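Local coordinates for protein prephenate dehydrogenase (Corynebacterium glutamicum ATCC 13032, PDB 3KTD) that probably catalyses the NAD(P)-dependent oxidative decarboxylation of prephenate to 4-hydroxyphenylpyruvate, a step of tyrosine biosynthesis, at residues 102-107 with 189-194. Residues are numbered along the deposited sequence; the frame is centred on the assembly and turned at random.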
ATOM      1  N   SER A 102      14.374 -14.270   2.837  1.00 42.48           N
ATOM      2  CA  SER A 102      13.258 -13.991   1.921  1.00 41.94           C
ATOM      3  C   SER A 102      13.194 -14.855   0.666  1.00 41.95           C
ATOM      4  O   SER A 102      12.107 -15.101   0.163  1.00 43.16           O
ATOM      5  CB  SER A 102      13.314 -12.504   1.519  1.00 42.41           C
ATOM      6  OG  SER A 102      14.663 -12.029   1.405  1.00 40.78           O
ATOM      7  N   VAL A 103      14.350 -15.280   0.153  1.00 41.27           N
ATOM      8  CA  VAL A 103      14.438 -16.152  -1.026  1.00 40.65           C
ATOM      9  C   VAL A 103      15.004 -17.491  -0.570  1.00 40.66           C
ATOM     10  O   VAL A 103      15.867 -17.527   0.300  1.00 41.82           O
ATOM     11  CB  VAL A 103      15.344 -15.544  -2.117  1.00 40.34           C
ATOM     12  CG1 VAL A 103      15.351 -16.414  -3.361  1.00 40.41           C
ATOM     13  CG2 VAL A 103      14.871 -14.158  -2.470  1.00 38.92           C
ATOM     14  N   LYS A 104      14.524 -18.584  -1.159  1.00 39.93           N
ATOM     15  CA  LYS A 104      14.854 -19.937  -0.687  1.00 38.26           C
ATOM     16  C   LYS A 104      15.661 -20.788  -1.666  1.00 38.14           C
ATOM     17  O   LYS A 104      16.528 -21.555  -1.243  1.00 39.03           O
ATOM     18  CB  LYS A 104      13.561 -20.661  -0.308  1.00 37.67           C
ATOM     19  CG  LYS A 104      13.010 -20.238   1.035  1.00 35.10           C
ATOM     20  CD  LYS A 104      13.684 -21.005   2.148  1.00 34.97           C
ATOM     21  CE  LYS A 104      14.078 -20.115   3.282  1.00 33.15           C
ATOM     22  NZ  LYS A 104      15.168 -19.193   2.888  1.00 30.33           N
ATOM     23  N   THR A 105      15.388 -20.677  -2.962  1.00 37.22           N
ATOM     24  CA  THR A 105      16.127 -21.474  -3.935  1.00 37.12           C
ATOM     25  C   THR A 105      17.617 -21.153  -3.878  1.00 37.86           C
ATOM     26  O   THR A 105      18.452 -22.062  -3.909  1.00 38.30           O
ATOM     27  CB  THR A 105      15.626 -21.269  -5.375  1.00 36.77           C
ATOM     28  OG1 THR A 105      14.272 -21.720  -5.479  1.00 36.87           O
ATOM     29  CG2 THR A 105      16.486 -22.048  -6.376  1.00 34.71           C
ATOM     30  N   ALA A 106      17.951 -19.868  -3.783  1.00 37.69           N
ATOM     31  CA  ALA A 106      19.353 -19.458  -3.768  1.00 37.36           C
ATOM     32  C   ALA A 106      20.109 -20.075  -2.581  1.00 37.15           C
ATOM     33  O   ALA A 106      21.287 -20.445  -2.711  1.00 37.88           O
ATOM     34  CB  ALA A 106      19.464 -17.944  -3.756  1.00 36.89           C
ATOM     35  N   VAL A 107      19.428 -20.202  -1.445  1.00 36.09           N
ATOM     36  CA  VAL A 107      20.036 -20.760  -0.235  1.00 35.50           C
ATOM     37  C   VAL A 107      20.185 -22.267  -0.352  1.00 35.22           C
ATOM     38  O   VAL A 107      21.263 -22.808  -0.108  1.00 35.83           O
ATOM     39  CB  VAL A 107      19.212 -20.421   1.024  1.00 34.86           C
ATOM     40  CG1 VAL A 107      19.794 -21.083   2.249  1.00 31.16           C
ATOM     41  CG2 VAL A 107      19.181 -18.940   1.207  1.00 36.16           C
ATOM     42  N   PRO A 189       7.709 -23.285  -5.354  1.00 35.43           N
ATOM     43  CA  PRO A 189       6.410 -22.710  -5.037  1.00 35.41           C
ATOM     44  C   PRO A 189       6.519 -21.484  -4.135  1.00 35.56           C
ATOM     45  O   PRO A 189       5.754 -20.532  -4.297  1.00 36.84           O
ATOM     46  CB  PRO A 189       5.703 -23.852  -4.312  1.00 35.45           C
ATOM     47  CG  PRO A 189       6.289 -25.068  -4.925  1.00 35.79           C
ATOM     48  CD  PRO A 189       7.732 -24.735  -5.094  1.00 35.29           C
ATOM     49  N   HIS A 190       7.467 -21.504  -3.205  1.00 35.24           N
ATOM     50  CA  HIS A 190       7.691 -20.368  -2.309  1.00 34.92           C
ATOM     51  C   HIS A 190       8.227 -19.131  -3.026  1.00 34.84           C
ATOM     52  O   HIS A 190       7.713 -18.028  -2.843  1.00 35.07           O
ATOM     53  CB  HIS A 190       8.677 -20.739  -1.205  1.00 34.44           C
ATOM     54  CG  HIS A 190       9.117 -19.573  -0.382  1.00 32.02           C
ATOM     55  ND1 HIS A 190      10.151 -18.743  -0.764  1.00 31.41           N
ATOM     56  CD2 HIS A 190       8.662 -19.092   0.801  1.00 31.24           C
ATOM     57  CE1 HIS A 190      10.319 -17.806   0.154  1.00 32.84           C
ATOM     58  NE2 HIS A 190       9.429 -17.994   1.114  1.00 31.89           N
ATOM     59  N   ASP A 191       9.290 -19.306  -3.800  1.00 34.74           N
ATOM     60  CA  ASP A 191       9.894 -18.182  -4.512  1.00 34.73           C
ATOM     61  C   ASP A 191       8.897 -17.616  -5.533  1.00 34.67           C
ATOM     62  O   ASP A 191       8.866 -16.412  -5.769  1.00 34.44           O
ATOM     63  CB  ASP A 191      11.200 -18.592  -5.200  1.00 34.48           C
ATOM     64  CG  ASP A 191      12.331 -18.898  -4.217  1.00 35.13           C
ATOM     65  OD1 ASP A 191      12.190 -18.650  -2.995  1.00 34.05           O
ATOM     66  OD2 ASP A 191      13.380 -19.391  -4.687  1.00 35.69           O
ATOM     67  N   ALA A 192       8.094 -18.496  -6.124  1.00 34.36           N
ATOM     68  CA  ALA A 192       7.032 -18.102  -7.036  1.00 34.69           C
ATOM     69  C   ALA A 192       6.048 -17.202  -6.294  1.00 36.51           C
ATOM     70  O   ALA A 192       5.596 -16.189  -6.828  1.00 37.34           O
ATOM     71  CB  ALA A 192       6.313 -19.324  -7.574  1.00 33.49           C
ATOM     72  N   ALA A 193       5.725 -17.570  -5.057  1.00 36.97           N
ATOM     73  CA  ALA A 193       4.803 -16.778  -4.252  1.00 37.31           C
ATOM     74  C   ALA A 193       5.426 -15.449  -3.834  1.00 37.54           C
ATOM     75  O   ALA A 193       4.826 -14.396  -4.034  1.00 39.11           O
ATOM     76  CB  ALA A 193       4.363 -17.558  -3.029  1.00 37.18           C
ATOM     77  N   ALA A 194       6.627 -15.497  -3.264  1.00 36.71           N
ATOM     78  CA  ALA A 194       7.292 -14.288  -2.778  1.00 35.98           C
ATOM     79  C   ALA A 194       7.557 -13.310  -3.907  1.00 36.18           C
ATOM     80  O   ALA A 194       7.572 -12.108  -3.683  1.00 36.65           O
ATOM     81  CB  ALA A 194       8.590 -14.632  -2.092  1.00 36.08           C
TER
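Lys104 lays its CG over one face of the His190 imidazole, offset toward the rim, a CH-pi contact with CG 3.9 Å from the ring centroid. Its chain then bends away, carrying NZ to a salt bridge with Asp99 and to the carbonyls of Val101 and Val103. The Asp191 carboxylate reaches from helix 187-214 to the start of helix 105-113. Asp191 OD1 takes Lys104 N at 3.0 Å and Asp191 OD2 takes Thr105 N at 2.9 Å, both on syn lone pairs, gripping two successive amides. Thr105 OG1, held beside its own backbone N (chi1 -63°), donates to OD2 from above the carboxylate plane. Val103 CG1 covers the opposite face, 3.8 Å from Asp191 OD2. On its anti side Asp191 OD1, nearly in the imidazole plane, also accepts His190 ND1 at 3.0 Å, with ND1 22° out of the carboxylate plane, while His190 NE2 bonds His124 of strand 120-125. Ser102 O sits at the ring edge, in plane, beside His190 CE1. The contact thus joins the Rossmann-type nucleotide-binding part to helix 187-214 of the dimerization part. Four donors on two oxygens hold the buried carboxylate in place, and its bond to ND1, together with His124, fixes the imidazole's rotation.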